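Local coordinates for protein cellulase CEL9M (Clostridium cellulolyticum, PDB 1IA6) that probably hydrolyses internal beta-1,4-glucosidic linkages in cellulose and related beta-glucans, as a family 9 glycoside hydrolase, at residues 66-78 / 94-106. Residues are numbered along the deposited sequence; the frame is centred on the assembly and turned at random.
Sequences PQGYSAAILGWSL and MLQQLKYFTDYFL
Phe101 and Leu98 push as knobs into holes, joining helix 64-80 to helix 91-107, two long helices of the (alpha/alpha)6 barrel typical of family 9 catalytic modules. The segments run roughly antiparallel, at 143°, their axes coming within 10.1 Å of each other. Phe101 fills the hollow bounded by Gln67, Ser70, Ala71 and Leu74. The small Ala71 suits the floor of this hollow, because its methyl CB can lie over one ring face in a CH-pi contact, 4.0 Å from the Phe101 centroid. The same methyl lies 3.6 Å from Phe105 CE2, so it meets the face of one ring and the edge of another. Leu98 drops into the next hollow, among Ala71, Leu74, Gly75 and Leu78; Gly75 adds no side chain to its rim, and Leu98 CD2 lies 3.8 Å from Gly75 N. At the C-terminal end of 66-78, Leu78 CD2 touches both Leu95 CD2 (3.6 Å) and Leu98 CD1, while the flexible Met94, bent at chi2 (69°), lays its methyl against Leu74. At the N-terminal end Gln67 CG packs on the edge of Phe105, and the buried amide oxygen OE1 of Gln67 accepts a hydrogen bond from Tyr54 N. Helix 413-429 also touches Gln67, Ser70 and Leu74. Ser70 suits a buried helix face because its hydroxyl turns back on its own helix: OG donates to Pro66 O at 2.8 Å, from the face of that carbonyl opposite Ser70 N.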
loop_
_atom_site.group_PDB
_atom_site.type_symbol
_atom_site.label_atom_id
_atom_site.label_comp_id
_atom_site.label_asym_id
_atom_site.label_seq_id
_atom_site.Cartn_x
_atom_site.Cartn_y
_atom_site.Cartn_z
ATOM N N PRO A 66 -6.557 -2.687 -3.083
ATOM C CA PRO A 66 -5.260 -2.632 -2.400
ATOM C C PRO A 66 -4.095 -2.459 -3.377
ATOM O O PRO A 66 -3.045 -1.940 -3.007
ATOM C CB PRO A 66 -5.207 -3.956 -1.629
ATOM C CG PRO A 66 -6.121 -4.860 -2.401
ATOM C CD PRO A 66 -7.260 -3.949 -2.789
ATOM N N GLN A 67 -4.273 -2.896 -4.623
ATOM C CA GLN A 67 -3.210 -2.741 -5.615
ATOM C C GLN A 67 -3.017 -1.245 -5.879
ATOM O O GLN A 67 -1.892 -0.743 -5.879
ATOM C CB GLN A 67 -3.579 -3.466 -6.916
ATOM C CG GLN A 67 -2.463 -3.519 -7.963
ATOM C CD GLN A 67 -1.641 -4.810 -7.930
ATOM O OE1 GLN A 67 -0.733 -4.996 -8.745
ATOM N NE2 GLN A 67 -1.957 -5.705 -6.997
ATOM N N GLY A 68 -4.124 -0.535 -6.090
ATOM C CA GLY A 68 -4.057 0.897 -6.349
ATOM C C GLY A 68 -3.614 1.699 -5.137
ATOM O O GLY A 68 -2.805 2.621 -5.249
ATOM N N TYR A 69 -4.159 1.357 -3.976
ATOM C CA TYR A 69 -3.800 2.028 -2.726
ATOM C C TYR A 69 -2.296 1.916 -2.487
ATOM O O TYR A 69 -1.621 2.905 -2.198
ATOM C CB TYR A 69 -4.541 1.370 -1.554
ATOM C CG TYR A 69 -3.977 1.717 -0.190
ATOM C CD1 TYR A 69 -4.330 2.902 0.448
ATOM C CD2 TYR A 69 -3.077 0.863 0.452
ATOM C CE1 TYR A 69 -3.802 3.234 1.697
ATOM C CE2 TYR A 69 -2.540 1.185 1.703
ATOM C CZ TYR A 69 -2.908 2.372 2.316
ATOM O OH TYR A 69 -2.379 2.708 3.541
ATOM N N SER A 70 -1.775 0.700 -2.605
ATOM C CA SER A 70 -0.353 0.464 -2.381
ATOM C C SER A 70 0.520 1.286 -3.322
ATOM O O SER A 70 1.495 1.899 -2.890
ATOM C CB SER A 70 -0.043 -1.026 -2.527
ATOM O OG SER A 70 -0.684 -1.758 -1.491
ATOM N N ALA A 71 0.166 1.303 -4.602
ATOM C CA ALA A 71 0.925 2.071 -5.583
ATOM C C ALA A 71 0.871 3.559 -5.255
ATOM O O ALA A 71 1.857 4.276 -5.425
ATOM C CB ALA A 71 0.376 1.826 -6.987
ATOM N N ALA A 72 -0.284 4.027 -4.789
ATOM C CA ALA A 72 -0.443 5.436 -4.449
ATOM C C ALA A 72 0.356 5.837 -3.218
ATOM O O ALA A 72 0.964 6.907 -3.191
ATOM C CB ALA A 72 -1.924 5.768 -4.237
ATOM N N ILE A 73 0.355 4.987 -2.195
ATOM C CA ILE A 73 1.081 5.295 -0.964
ATOM C C ILE A 73 2.590 5.245 -1.177
ATOM O O ILE A 73 3.328 6.046 -0.601
ATOM C CB ILE A 73 0.684 4.330 0.178
ATOM C CG1 ILE A 73 -0.810 4.472 0.474
ATOM C CG2 ILE A 73 1.530 4.598 1.423
ATOM C CD1 ILE A 73 -1.304 5.902 0.585
ATOM N N LEU A 74 3.052 4.305 -1.993
ATOM C CA LEU A 74 4.480 4.217 -2.288
ATOM C C LEU A 74 4.888 5.465 -3.067
ATOM O O LEU A 74 5.941 6.048 -2.814
ATOM C CB LEU A 74 4.787 2.971 -3.120
ATOM C CG LEU A 74 4.753 1.630 -2.385
ATOM C CD1 LEU A 74 4.848 0.498 -3.399
ATOM C CD2 LEU A 74 5.910 1.560 -1.380
ATOM N N GLY A 75 4.046 5.874 -4.011
ATOM C CA GLY A 75 4.338 7.064 -4.795
ATOM C C GLY A 75 4.360 8.306 -3.920
ATOM O O GLY A 75 5.169 9.207 -4.127
ATOM N N TRP A 76 3.466 8.355 -2.935
ATOM C CA TRP A 76 3.396 9.494 -2.027
ATOM C C TRP A 76 4.672 9.565 -1.188
ATOM O O TRP A 76 5.198 10.651 -0.937
ATOM C CB TRP A 76 2.162 9.365 -1.119
ATOM C CG TRP A 76 1.832 10.598 -0.322
ATOM C CD1 TRP A 76 2.179 11.884 -0.620
ATOM C CD2 TRP A 76 1.035 10.665 0.869
ATOM N NE1 TRP A 76 1.648 12.748 0.307
ATOM C CE2 TRP A 76 0.941 12.027 1.233
ATOM C CE3 TRP A 76 0.389 9.705 1.660
ATOM C CZ2 TRP A 76 0.228 12.456 2.358
ATOM C CZ3 TRP A 76 -0.323 10.133 2.782
ATOM C CH2 TRP A 76 -0.396 11.497 3.117
ATOM N N SER A 77 5.164 8.402 -0.774
ATOM C CA SER A 77 6.377 8.317 0.031
ATOM C C SER A 77 7.567 8.925 -0.709
ATOM O O SER A 77 8.336 9.702 -0.141
ATOM C CB SER A 77 6.685 6.854 0.371
ATOM O OG SER A 77 5.595 6.237 1.039
ATOM N N LEU A 78 7.708 8.567 -1.980
ATOM C CA LEU A 78 8.809 9.061 -2.803
ATOM C C LEU A 78 8.672 10.561 -3.060
ATOM O O LEU A 78 9.658 11.298 -3.053
ATOM C CB LEU A 78 8.846 8.312 -4.136
ATOM C CG LEU A 78 9.990 8.654 -5.099
ATOM C CD1 LEU A 78 11.329 8.352 -4.440
ATOM C CD2 LEU A 78 9.831 7.846 -6.375
ATOM N N MET A 94 13.198 1.789 -5.952
ATOM C CA MET A 94 11.846 2.259 -5.675
ATOM C C MET A 94 11.101 2.557 -6.978
ATOM O O MET A 94 9.942 2.174 -7.142
ATOM C CB MET A 94 11.897 3.519 -4.807
ATOM C CG MET A 94 10.536 4.071 -4.441
ATOM S SD MET A 94 9.638 2.986 -3.306
ATOM C CE MET A 94 8.505 4.153 -2.594
ATOM N N LEU A 95 11.767 3.243 -7.904
ATOM C CA LEU A 95 11.147 3.578 -9.182
ATOM C C LEU A 95 10.802 2.329 -9.981
ATOM O O LEU A 95 9.799 2.299 -10.696
ATOM C CB LEU A 95 12.063 4.502 -9.997
ATOM C CG LEU A 95 12.119 5.936 -9.459
ATOM C CD1 LEU A 95 13.190 6.731 -10.192
ATOM C CD2 LEU A 95 10.759 6.588 -9.620
ATOM N N GLN A 96 11.628 1.296 -9.862
ATOM C CA GLN A 96 11.354 0.054 -10.564
ATOM C C GLN A 96 10.082 -0.590 -10.005
ATOM O O GLN A 96 9.253 -1.078 -10.768
ATOM C CB GLN A 96 12.533 -0.912 -10.427
ATOM C CG GLN A 96 13.845 -0.324 -10.931
ATOM C CD GLN A 96 14.963 -1.343 -10.996
ATOM O OE1 GLN A 96 15.147 -2.133 -10.072
ATOM N NE2 GLN A 96 15.723 -1.321 -12.087
ATOM N N GLN A 97 9.921 -0.579 -8.683
ATOM C CA GLN A 97 8.734 -1.178 -8.065
ATOM C C GLN A 97 7.492 -0.424 -8.518
ATOM O O GLN A 97 6.465 -1.024 -8.838
ATOM C CB GLN A 97 8.824 -1.128 -6.533
ATOM C CG GLN A 97 10.131 -1.656 -5.945
ATOM C CD GLN A 97 10.436 -3.081 -6.360
ATOM O OE1 GLN A 97 10.485 -3.395 -7.548
ATOM N NE2 GLN A 97 10.653 -3.950 -5.380
ATOM N N LEU A 98 7.599 0.899 -8.553
ATOM C CA LEU A 98 6.479 1.735 -8.965
ATOM C C LEU A 98 6.111 1.536 -10.432
ATOM O O LEU A 98 4.933 1.420 -10.771
ATOM C CB LEU A 98 6.800 3.211 -8.700
ATOM C CG LEU A 98 6.813 3.582 -7.214
ATOM C CD1 LEU A 98 7.479 4.931 -7.009
ATOM C CD2 LEU A 98 5.386 3.601 -6.694
ATOM N N LYS A 99 7.109 1.480 -11.306
ATOM C CA LYS A 99 6.813 1.301 -12.719
ATOM C C LYS A 99 6.178 -0.059 -12.982
ATOM O O LYS A 99 5.398 -0.214 -13.925
ATOM C CB LYS A 99 8.070 1.466 -13.575
ATOM C CG LYS A 99 7.743 1.639 -15.061
ATOM C CD LYS A 99 8.968 1.995 -15.884
ATOM C CE LYS A 99 8.589 2.354 -17.319
ATOM N NZ LYS A 99 7.877 1.238 -17.999
ATOM N N TYR A 100 6.495 -1.047 -12.147
ATOM C CA TYR A 100 5.906 -2.365 -12.335
ATOM C C TYR A 100 4.402 -2.252 -12.072
ATOM O O TYR A 100 3.599 -2.957 -12.691
ATOM C CB TYR A 100 6.531 -3.390 -11.389
ATOM C CG TYR A 100 6.464 -4.805 -11.929
ATOM C CD1 TYR A 100 7.348 -5.232 -12.920
ATOM C CD2 TYR A 100 5.504 -5.704 -11.472
ATOM C CE1 TYR A 100 7.279 -6.524 -13.445
ATOM C CE2 TYR A 100 5.423 -7.002 -11.990
ATOM C CZ TYR A 100 6.312 -7.403 -12.976
ATOM O OH TYR A 100 6.229 -8.676 -13.506
ATOM N N PHE A 101 4.024 -1.365 -11.151
ATOM C CA PHE A 101 2.609 -1.135 -10.843
ATOM C C PHE A 101 1.950 -0.386 -12.002
ATOM O O PHE A 101 0.932 -0.814 -12.540
ATOM C CB PHE A 101 2.429 -0.248 -9.600
ATOM C CG PHE A 101 2.380 -0.992 -8.293
ATOM C CD1 PHE A 101 1.270 -1.760 -7.951
ATOM C CD2 PHE A 101 3.418 -0.870 -7.376
ATOM C CE1 PHE A 101 1.193 -2.389 -6.709
ATOM C CE2 PHE A 101 3.353 -1.493 -6.133
ATOM C CZ PHE A 101 2.238 -2.254 -5.799
ATOM N N THR A 102 2.530 0.750 -12.377
ATOM C CA THR A 102 1.926 1.560 -13.426
ATOM C C THR A 102 1.850 0.902 -14.798
ATOM O O THR A 102 0.887 1.127 -15.526
ATOM C CB THR A 102 2.602 2.954 -13.521
ATOM O OG1 THR A 102 3.991 2.812 -13.825
ATOM C CG2 THR A 102 2.455 3.690 -12.196
ATOM N N ASP A 103 2.836 0.080 -15.153
ATOM C CA ASP A 103 2.790 -0.603 -16.448
ATOM C C ASP A 103 1.532 -1.468 -16.491
ATOM O O ASP A 103 0.871 -1.587 -17.526
ATOM C CB ASP A 103 4.009 -1.511 -16.641
ATOM C CG ASP A 103 5.247 -0.753 -17.085
ATOM O OD1 ASP A 103 5.131 0.435 -17.450
ATOM O OD2 ASP A 103 6.337 -1.360 -17.079
ATOM N N TYR A 104 1.218 -2.078 -15.353
ATOM C CA TYR A 104 0.048 -2.938 -15.227
ATOM C C TYR A 104 -1.243 -2.125 -15.324
ATOM O O TYR A 104 -2.182 -2.522 -16.011
ATOM C CB TYR A 104 0.131 -3.701 -13.896
ATOM C CG TYR A 104 -1.099 -4.488 -13.502
ATOM C CD1 TYR A 104 -1.597 -5.513 -14.311
ATOM C CD2 TYR A 104 -1.750 -4.227 -12.295
ATOM C CE1 TYR A 104 -2.713 -6.259 -13.923
ATOM C CE2 TYR A 104 -2.864 -4.966 -11.899
ATOM C CZ TYR A 104 -3.339 -5.979 -12.717
ATOM O OH TYR A 104 -4.441 -6.708 -12.322
ATOM N N PHE A 105 -1.294 -0.980 -14.650
ATOM C CA PHE A 105 -2.489 -0.146 -14.705
ATOM C C PHE A 105 -2.778 0.324 -16.132
ATOM O O PHE A 105 -3.934 0.349 -16.564
ATOM C CB PHE A 105 -2.347 1.079 -13.795
ATOM C CG PHE A 105 -2.147 0.743 -12.345
ATOM C CD1 PHE A 105 -2.729 -0.396 -11.787
ATOM C CD2 PHE A 105 -1.386 1.570 -11.532
ATOM C CE1 PHE A 105 -2.551 -0.702 -10.435
ATOM C CE2 PHE A 105 -1.200 1.273 -10.181
ATOM C CZ PHE A 105 -1.783 0.136 -9.633
ATOM N N LEU A 106 -1.728 0.698 -16.858
ATOM C CA LEU A 106 -1.891 1.166 -18.230
ATOM C C LEU A 106 -2.411 0.058 -19.144
ATOM O O LEU A 106 -3.287 0.297 -19.972
ATOM C CB LEU A 106 -0.566 1.721 -18.766
ATOM C CG LEU A 106 -0.098 3.044 -18.144
ATOM C CD1 LEU A 106 1.273 3.422 -18.694
ATOM C CD2 LEU A 106 -1.114 4.136 -18.441
#